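Local coordinates for peptidase S15/CocE/NonD (PDB 4PF1), which probably acts as a serine aminopeptidase of the alpha/beta hydrolase fold, releasing residues from the N-terminal end of peptides, at residues A[159-164]-A[326-331]; A[163-168]-A[272-277]; A[287-292]-A[300-305]. All blocks are in the same frame, centred on the assembly; numbering follows the deposited sequence.

Contact 1: residues A[159-164]-A[326-331]; sequences GGSYEG and WNHGQG
The hydroxymethyl group of Ser-161 lies against the edge of the His-328 imidazole, with Ser-161 OG in the ring plane and 3.1 Å from His-328 NE2. Ser-161 CB is almost as near, 3.2 Å from His-328 NE2, so both side-chain atoms of the serine press on the same corner of the ring. The histidine reaches across because its CG is anti to the backbone N (chi1 -170°), which extends the imidazole from its loop. The pair is consistent with the nucleophile and base of a Ser-His-Asp catalytic triad, probably completed by Asp-295. A glycerol also bonds to Ser-161 OG, perhaps marking the substrate pocket. Ser-161 occupies the sharp turn of a nucleophile elbow, with positive phi (61°) and psi -118°. Gly-159 and Gly-164 suit this tight turn: a side chain on Gly-159 would run into Glu-163 O, and one on Gly-164 would be crowded by Ser-161 O. The elbow links strand 154-160 of the central sheet to helix 162-169, while His-328 rides on the loop after strand 319-324; backbone bonds from Gly-159 and Ser-161 to Phe-184 tie the elbow to the adjacent strand 178-184.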
loop_
_atom_site.group_PDB
_atom_site.type_symbol
_atom_site.label_atom_id
_atom_site.label_comp_id
_atom_site.label_asym_id
_atom_site.label_seq_id
_atom_site.Cartn_x
_atom_site.Cartn_y
_atom_site.Cartn_z
ATOM N N GLY A 159 -1.560 -19.118 -27.959
ATOM C CA GLY A 159 -0.653 -19.257 -26.827
ATOM C C GLY A 159 0.544 -18.336 -26.886
ATOM O O GLY A 159 0.913 -17.856 -27.959
ATOM N N GLY A 160 1.147 -18.099 -25.725
ATOM C CA GLY A 160 2.316 -17.240 -25.594
ATOM C C GLY A 160 3.560 -17.958 -25.111
ATOM O O GLY A 160 3.462 -18.978 -24.423
ATOM N N SER A 161 4.750 -17.405 -25.455
ATOM C CA SER A 161 6.072 -17.926 -25.064
ATOM C C SER A 161 6.285 -19.360 -25.609
ATOM O O SER A 161 6.271 -19.541 -26.831
ATOM C CB SER A 161 6.239 -17.870 -23.547
ATOM O OG SER A 161 7.603 -17.884 -23.171
ATOM N N TYR A 162 6.457 -20.372 -24.715
ATOM C CA TYR A 162 6.594 -21.784 -25.108
ATOM C C TYR A 162 5.305 -22.253 -25.791
ATOM O O TYR A 162 5.362 -22.991 -26.774
ATOM C CB TYR A 162 6.902 -22.659 -23.879
ATOM C CG TYR A 162 7.606 -23.968 -24.181
ATOM C CD1 TYR A 162 6.946 -25.002 -24.846
ATOM C CD2 TYR A 162 8.883 -24.224 -23.691
ATOM C CE1 TYR A 162 7.568 -26.231 -25.074
ATOM C CE2 TYR A 162 9.515 -25.447 -23.915
ATOM C CZ TYR A 162 8.848 -26.452 -24.596
ATOM O OH TYR A 162 9.463 -27.664 -24.807
ATOM N N GLU A 163 4.143 -21.779 -25.293
ATOM C CA GLU A 163 2.834 -22.082 -25.880
ATOM C C GLU A 163 2.693 -21.393 -27.246
ATOM O O GLU A 163 1.908 -21.836 -28.077
ATOM C CB GLU A 163 1.697 -21.667 -24.934
ATOM C CG GLU A 163 1.691 -22.449 -23.628
ATOM C CD GLU A 163 0.724 -21.967 -22.564
ATOM O OE1 GLU A 163 -0.023 -20.997 -22.820
ATOM O OE2 GLU A 163 0.716 -22.565 -21.466
ATOM N N GLY A 164 3.474 -20.333 -27.459
ATOM C CA GLY A 164 3.551 -19.629 -28.732
ATOM C C GLY A 164 4.402 -20.407 -29.713
ATOM O O GLY A 164 4.093 -20.458 -30.903
ATOM N N TRP A 326 3.367 -3.851 -24.391
ATOM C CA TRP A 326 3.245 -4.936 -23.448
ATOM C C TRP A 326 4.544 -5.549 -23.032
ATOM O O TRP A 326 5.482 -5.643 -23.821
ATOM C CB TRP A 326 2.360 -6.037 -24.069
ATOM C CG TRP A 326 1.009 -5.559 -24.519
ATOM C CD1 TRP A 326 0.139 -4.778 -23.815
ATOM C CD2 TRP A 326 0.339 -5.908 -25.738
ATOM N NE1 TRP A 326 -1.024 -4.604 -24.526
ATOM C CE2 TRP A 326 -0.929 -5.282 -25.714
ATOM C CE3 TRP A 326 0.685 -6.696 -26.850
ATOM C CZ2 TRP A 326 -1.837 -5.388 -26.776
ATOM C CZ3 TRP A 326 -0.208 -6.786 -27.907
ATOM C CH2 TRP A 326 -1.461 -6.153 -27.858
ATOM N N ASN A 327 4.566 -6.053 -21.795
ATOM C CA ASN A 327 5.646 -6.882 -21.310
ATOM C C ASN A 327 5.360 -8.316 -21.809
ATOM O O ASN A 327 4.451 -8.501 -22.628
ATOM C CB ASN A 327 5.788 -6.788 -19.776
ATOM C CG ASN A 327 4.646 -7.345 -18.949
ATOM O OD1 ASN A 327 3.771 -8.064 -19.426
ATOM N ND2 ASN A 327 4.682 -7.082 -17.658
ATOM N N HIS A 328 6.077 -9.319 -21.302
ATOM C CA HIS A 328 5.919 -10.695 -21.763
ATOM C C HIS A 328 4.459 -11.265 -21.714
ATOM O O HIS A 328 4.052 -11.937 -22.662
ATOM C CB HIS A 328 6.865 -11.629 -21.011
ATOM C CG HIS A 328 6.917 -12.996 -21.596
ATOM N ND1 HIS A 328 7.124 -13.192 -22.949
ATOM C CD2 HIS A 328 6.746 -14.195 -21.001
ATOM C CE1 HIS A 328 7.077 -14.498 -23.131
ATOM N NE2 HIS A 328 6.863 -15.143 -21.984
ATOM N N GLY A 329 3.714 -11.008 -20.640
ATOM C CA GLY A 329 2.375 -11.582 -20.496
ATOM C C GLY A 329 1.176 -10.667 -20.687
ATOM O O GLY A 329 0.037 -11.149 -20.678
ATOM N N GLN A 330 1.407 -9.354 -20.892
ATOM C CA GLN A 330 0.340 -8.341 -20.987
ATOM C C GLN A 330 -0.566 -8.435 -22.234
ATOM O O GLN A 330 -1.707 -7.961 -22.191
ATOM C CB GLN A 330 0.915 -6.939 -20.870
ATOM C CG GLN A 330 0.954 -6.465 -19.427
ATOM C CD GLN A 330 1.546 -5.091 -19.276
ATOM O OE1 GLN A 330 2.465 -4.688 -19.999
ATOM N NE2 GLN A 330 1.056 -4.358 -18.295
ATOM N N GLY A 331 -0.076 -9.040 -23.312
ATOM C CA GLY A 331 -0.887 -9.251 -24.509
ATOM C C GLY A 331 -1.979 -10.285 -24.264
ATOM O O GLY A 331 -3.013 -10.278 -24.939
#

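Contact 2: residues A[163-168]-A[272-277]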
loop_
_atom_site.group_PDB
_atom_site.type_symbol
_atom_site.label_atom_id
_atom_site.label_comp_id
_atom_site.label_asym_id
_atom_site.label_seq_id
_atom_site.Cartn_x
_atom_site.Cartn_y
_atom_site.Cartn_z
ATOM N N GLU A 163 4.143 -21.779 -25.293
ATOM C CA GLU A 163 2.834 -22.082 -25.880
ATOM C C GLU A 163 2.693 -21.393 -27.246
ATOM O O GLU A 163 1.908 -21.836 -28.077
ATOM C CB GLU A 163 1.697 -21.667 -24.934
ATOM C CG GLU A 163 1.691 -22.449 -23.628
ATOM C CD GLU A 163 0.724 -21.967 -22.564
ATOM O OE1 GLU A 163 -0.023 -20.997 -22.820
ATOM O OE2 GLU A 163 0.716 -22.565 -21.466
ATOM N N GLY A 164 3.474 -20.333 -27.459
ATOM C CA GLY A 164 3.551 -19.629 -28.732
ATOM C C GLY A 164 4.402 -20.407 -29.713
ATOM O O GLY A 164 4.093 -20.458 -30.903
ATOM N N TYR A 165 5.476 -21.044 -29.199
ATOM C CA TYR A 165 6.370 -21.913 -29.969
ATOM C C TYR A 165 5.589 -23.138 -30.459
ATOM O O TYR A 165 5.712 -23.507 -31.624
ATOM C CB TYR A 165 7.592 -22.329 -29.111
ATOM C CG TYR A 165 8.391 -23.492 -29.665
ATOM C CD1 TYR A 165 9.402 -23.287 -30.597
ATOM C CD2 TYR A 165 8.167 -24.793 -29.220
ATOM C CE1 TYR A 165 10.145 -24.353 -31.105
ATOM C CE2 TYR A 165 8.892 -25.868 -29.735
ATOM C CZ TYR A 165 9.890 -25.641 -30.667
ATOM O OH TYR A 165 10.635 -26.684 -31.158
ATOM N N THR A 166 4.761 -23.747 -29.575
ATOM C CA THR A 166 3.953 -24.918 -29.945
ATOM C C THR A 166 2.874 -24.518 -30.956
ATOM O O THR A 166 2.564 -25.310 -31.838
ATOM C CB THR A 166 3.356 -25.617 -28.718
ATOM O OG1 THR A 166 2.490 -24.722 -28.030
ATOM C CG2 THR A 166 4.420 -26.166 -27.774
ATOM N N THR A 167 2.347 -23.267 -30.856
ATOM C CA THR A 167 1.355 -22.707 -31.788
ATOM C C THR A 167 1.968 -22.630 -33.204
ATOM O O THR A 167 1.307 -22.991 -34.180
ATOM C CB THR A 167 0.872 -21.326 -31.277
ATOM O OG1 THR A 167 0.117 -21.504 -30.077
ATOM C CG2 THR A 167 0.032 -20.571 -32.302
ATOM N N LEU A 168 3.240 -22.183 -33.304
ATOM C CA LEU A 168 3.958 -22.101 -34.579
ATOM C C LEU A 168 4.163 -23.490 -35.188
ATOM O O LEU A 168 4.082 -23.643 -36.409
ATOM C CB LEU A 168 5.321 -21.411 -34.400
ATOM C CG LEU A 168 5.312 -19.932 -34.015
ATOM C CD1 LEU A 168 6.699 -19.481 -33.613
ATOM C CD2 LEU A 168 4.773 -19.058 -35.151
ATOM N N GLN A 272 17.453 -24.559 -35.348
ATOM C CA GLN A 272 16.271 -24.428 -34.488
ATOM C C GLN A 272 15.579 -23.057 -34.585
ATOM O O GLN A 272 14.475 -22.907 -34.049
ATOM C CB GLN A 272 16.632 -24.724 -33.031
ATOM C CG GLN A 272 16.755 -26.209 -32.735
ATOM C CD GLN A 272 17.098 -26.450 -31.295
ATOM O OE1 GLN A 272 16.228 -26.710 -30.458
ATOM N NE2 GLN A 272 18.371 -26.338 -30.969
ATOM N N ALA A 273 16.210 -22.065 -35.260
ATOM C CA ALA A 273 15.626 -20.723 -35.422
ATOM C C ALA A 273 14.287 -20.819 -36.162
ATOM O O ALA A 273 14.240 -21.257 -37.313
ATOM C CB ALA A 273 16.590 -19.813 -36.169
ATOM N N MET A 274 13.193 -20.496 -35.453
ATOM C CA MET A 274 11.820 -20.618 -35.945
ATOM C C MET A 274 11.526 -19.731 -37.152
ATOM O O MET A 274 10.745 -20.133 -38.009
ATOM C CB MET A 274 10.816 -20.336 -34.822
ATOM C CG MET A 274 10.854 -21.377 -33.720
ATOM S SD MET A 274 10.554 -23.046 -34.354
ATOM C CE MET A 274 8.754 -23.061 -34.326
ATOM N N ASP A 275 12.151 -18.540 -37.227
ATOM C CA ASP A 275 11.984 -17.631 -38.365
ATOM C C ASP A 275 12.610 -18.241 -39.629
ATOM O O ASP A 275 11.999 -18.204 -40.695
ATOM C CB ASP A 275 12.602 -16.247 -38.061
ATOM C CG ASP A 275 14.094 -16.266 -37.787
ATOM O OD1 ASP A 275 14.517 -16.983 -36.850
ATOM O OD2 ASP A 275 14.835 -15.566 -38.503
ATOM N N LYS A 276 13.805 -18.844 -39.490
ATOM C CA LYS A 276 14.527 -19.469 -40.598
ATOM C C LYS A 276 13.837 -20.777 -41.021
ATOM O O LYS A 276 13.717 -21.039 -42.221
ATOM C CB LYS A 276 15.996 -19.709 -40.216
ATOM C CG LYS A 276 16.796 -18.413 -40.072
ATOM C CD LYS A 276 18.151 -18.637 -39.410
ATOM C CE LYS A 276 18.944 -17.358 -39.258
ATOM N NZ LYS A 276 18.399 -16.479 -38.184
ATOM N N MET A 277 13.329 -21.556 -40.037
ATOM C CA MET A 277 12.614 -22.817 -40.269
ATOM C C MET A 277 11.271 -22.570 -41.004
ATOM O O MET A 277 11.036 -23.183 -42.046
ATOM C CB MET A 277 12.386 -23.558 -38.932
ATOM C CG MET A 277 11.897 -24.993 -39.093
ATOM S SD MET A 277 10.091 -25.120 -39.228
ATOM C CE MET A 277 9.627 -25.012 -37.505
HETATM O O HOH W 1 13.751 -25.780 -31.049
#
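The Tyr-165 ring receives the thioether of Met-274 obliquely: SD is 4.7 Å from the ring centroid and 65° off the ring normal, nearest to CE1 at 3.5 Å. Asn-119, from a loop, also touches this side chain. The pair is a Met-aromatic contact, and it joins helix 162-169, which follows the nucleophile elbow of the alpha/beta hydrolase fold, to the start of helix 274-279. The two side chains cross at about a right angle. Met-274 is bent at both outer torsions (chi2 -57°, chi3 -86°), which folds its methyl back beside the ring instead of letting the chain run straight on. CE thereby settles between two neighbours, 3.8 Å from Tyr-165 CD1 and 3.8 Å from Leu-168 CB. Leu-168, one helical turn after Gly-164, thus supplies an aliphatic wall next to the aromatic one, and Met-169 adds to the cover over Met-274. All three touching side chains are buried. At the polar end of the tyrosine, OH bonds to the backbone O of Lys-120. Within the helix, Glu-163 O accepts both the backbone N of Thr-167 and its OG1, the latter at 2.7 Å. The two segments are also bridged by one water, which donates to Tyr-165 OH at 3.2 Å and to Gln-272 OE1 at 2.7 Å.

Contact 3: residues A[287-292]-A[300-305]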
loop_
_atom_site.group_PDB
_atom_site.type_symbol
_atom_site.label_atom_id
_atom_site.label_comp_id
_atom_site.label_asym_id
_atom_site.label_seq_id
_atom_site.Cartn_x
_atom_site.Cartn_y
_atom_site.Cartn_z
ATOM N N MET A 287 -2.159 -16.247 -39.781
ATOM C CA MET A 287 -1.377 -15.992 -38.578
ATOM C C MET A 287 -1.554 -14.570 -38.073
ATOM O O MET A 287 -1.443 -13.611 -38.842
ATOM C CB MET A 287 0.110 -16.252 -38.879
ATOM C CG MET A 287 0.943 -16.584 -37.660
ATOM S SD MET A 287 2.681 -16.917 -38.080
ATOM C CE MET A 287 2.497 -18.346 -39.171
ATOM N N LEU A 288 -1.783 -14.440 -36.765
ATOM C CA LEU A 288 -1.871 -13.160 -36.078
ATOM C C LEU A 288 -0.725 -13.103 -35.058
ATOM O O LEU A 288 -0.859 -13.600 -33.936
ATOM C CB LEU A 288 -3.260 -12.987 -35.414
ATOM C CG LEU A 288 -3.563 -11.633 -34.731
ATOM C CD1 LEU A 288 -3.588 -10.485 -35.738
ATOM C CD2 LEU A 288 -4.891 -11.688 -33.995
ATOM N N ILE A 289 0.435 -12.578 -35.489
ATOM C CA ILE A 289 1.627 -12.494 -34.642
ATOM C C ILE A 289 1.463 -11.334 -33.660
ATOM O O ILE A 289 1.288 -10.190 -34.076
ATOM C CB ILE A 289 2.938 -12.377 -35.474
ATOM C CG1 ILE A 289 2.977 -13.424 -36.619
ATOM C CG2 ILE A 289 4.167 -12.501 -34.559
ATOM C CD1 ILE A 289 3.948 -13.101 -37.757
ATOM N N VAL A 290 1.497 -11.645 -32.359
ATOM C CA VAL A 290 1.300 -10.660 -31.298
ATOM C C VAL A 290 2.587 -10.492 -30.494
ATOM O O VAL A 290 2.999 -11.404 -29.769
ATOM C CB VAL A 290 0.103 -11.031 -30.380
ATOM C CG1 VAL A 290 -0.353 -9.831 -29.563
ATOM C CG2 VAL A 290 -1.060 -11.608 -31.182
ATOM N N GLY A 291 3.211 -9.331 -30.644
ATOM C CA GLY A 291 4.442 -8.983 -29.947
ATOM C C GLY A 291 4.275 -7.821 -28.989
ATOM O O GLY A 291 3.346 -7.022 -29.126
ATOM N N GLY A 292 5.181 -7.737 -28.022
ATOM C CA GLY A 292 5.196 -6.676 -27.025
ATOM C C GLY A 292 6.458 -5.845 -27.084
ATOM O O GLY A 292 7.561 -6.395 -27.183
ATOM N N TYR A 300 12.708 -10.512 -29.369
ATOM C CA TYR A 300 13.291 -10.703 -30.704
ATOM C C TYR A 300 12.338 -11.435 -31.667
ATOM O O TYR A 300 12.240 -11.065 -32.844
ATOM C CB TYR A 300 14.613 -11.495 -30.564
ATOM C CG TYR A 300 15.254 -11.935 -31.862
ATOM C CD1 TYR A 300 16.219 -11.151 -32.486
ATOM C CD2 TYR A 300 14.973 -13.182 -32.412
ATOM C CE1 TYR A 300 16.826 -11.558 -33.672
ATOM C CE2 TYR A 300 15.559 -13.593 -33.607
ATOM C CZ TYR A 300 16.493 -12.780 -34.230
ATOM O OH TYR A 300 17.106 -13.198 -35.383
ATOM N N GLY A 301 11.702 -12.486 -31.164
ATOM C CA GLY A 301 10.857 -13.401 -31.920
ATOM C C GLY A 301 9.791 -12.864 -32.857
ATOM O O GLY A 301 9.837 -13.134 -34.062
ATOM N N SER A 302 8.769 -12.201 -32.298
ATOM C CA SER A 302 7.597 -11.728 -33.043
ATOM C C SER A 302 7.939 -10.757 -34.217
ATOM O O SER A 302 7.498 -11.035 -35.336
ATOM C CB SER A 302 6.574 -11.109 -32.100
ATOM O OG SER A 302 6.200 -12.047 -31.101
ATOM N N PRO A 303 8.747 -9.668 -34.040
ATOM C CA PRO A 303 9.071 -8.816 -35.205
ATOM C C PRO A 303 9.899 -9.549 -36.270
ATOM O O PRO A 303 9.696 -9.307 -37.462
ATOM C CB PRO A 303 9.842 -7.646 -34.597
ATOM C CG PRO A 303 10.328 -8.132 -33.297
ATOM C CD PRO A 303 9.362 -9.143 -32.802
ATOM N N LYS A 304 10.800 -10.473 -35.850
ATOM C CA LYS A 304 11.604 -11.270 -36.791
ATOM C C LYS A 304 10.695 -12.238 -37.572
ATOM O O LYS A 304 10.935 -12.475 -38.757
ATOM C CB LYS A 304 12.732 -12.032 -36.061
ATOM C CG LYS A 304 13.749 -12.705 -36.995
ATOM C CD LYS A 304 14.866 -11.754 -37.436
ATOM C CE LYS A 304 15.714 -12.328 -38.550
ATOM N NZ LYS A 304 16.600 -13.428 -38.085
ATOM N N LEU A 305 9.623 -12.756 -36.916
ATOM C CA LEU A 305 8.637 -13.636 -37.555
ATOM C C LEU A 305 7.919 -12.908 -38.677
ATOM O O LEU A 305 7.853 -13.429 -39.785
ATOM C CB LEU A 305 7.607 -14.168 -36.543
ATOM C CG LEU A 305 7.967 -15.432 -35.783
ATOM C CD1 LEU A 305 6.873 -15.782 -34.788
ATOM C CD2 LEU A 305 8.211 -16.608 -36.732
#
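Apolar contacts carry most of this join, with Ile-289 of the strand set against Ser-302 and Leu-305 of the helix. Strand 287-292 and helix 301-309 are the first two elements of a beta-alpha-beta crossover that continues into strand 319-324, and the short segments run at 139° to each other with axes 7.7 Å apart. Ile-289 divides its branches between two successive turns of the helix: CG2, anti to the backbone N, rests 3.7 Å from Ser-302 CB, while CD1 reaches 4.0 Å from Leu-305 CB. An alanine in place of Ile-289 would remove both branches and is likely to leave a gap beneath Leu-305, with the helix less firmly seated on the sheet. Where the strand has no side chain, Gly-291 CA approaches Ser-302 CB to 3.7 Å, and a side chain on this glycine would collide with that same carbon, so the absence of one lets Ser-302 come close to the strand. Among polar groups, Ser-302 OG lies 3.5 Å from Val-290 O, a loose approach. On the far side of the strand, Val-290 is covered by Phe-351 of helix 347-365 and by Trp-326. Asp-194 OD1 also accepts the backbone N of Gly-301. Away from the sheet, Lys-304 CB lies above one face of the Tyr-300 ring, toward its rim, and Lys-304 NZ, salt-bridged to Asp-275, donates to Tyr-300 OH at 2.8 Å.

From the N terminus, strand 154-160 leads through the elbow into helix 162-169, where contacts 1 and 2 both begin, sharing Glu-163 and Gly-164. Contact 2 closes first, when the chain returns at 272-277 after about a hundred residues. Contact 3 then opens and shuts a short loop between 287-292 and 300-305. Contact 1 closes last, at 326-331, and so encloses the other two, which stand in series. The three touch in space: Asp-275 is salt-bridged to Lys-304, Leu-168 meets Leu-305, and Trp-326 packs on Val-290. Together they join the central sheet, helix 301-309, helix 162-169, helix 274-279 and the loop that carries His-328, within the alpha/beta hydrolase fold.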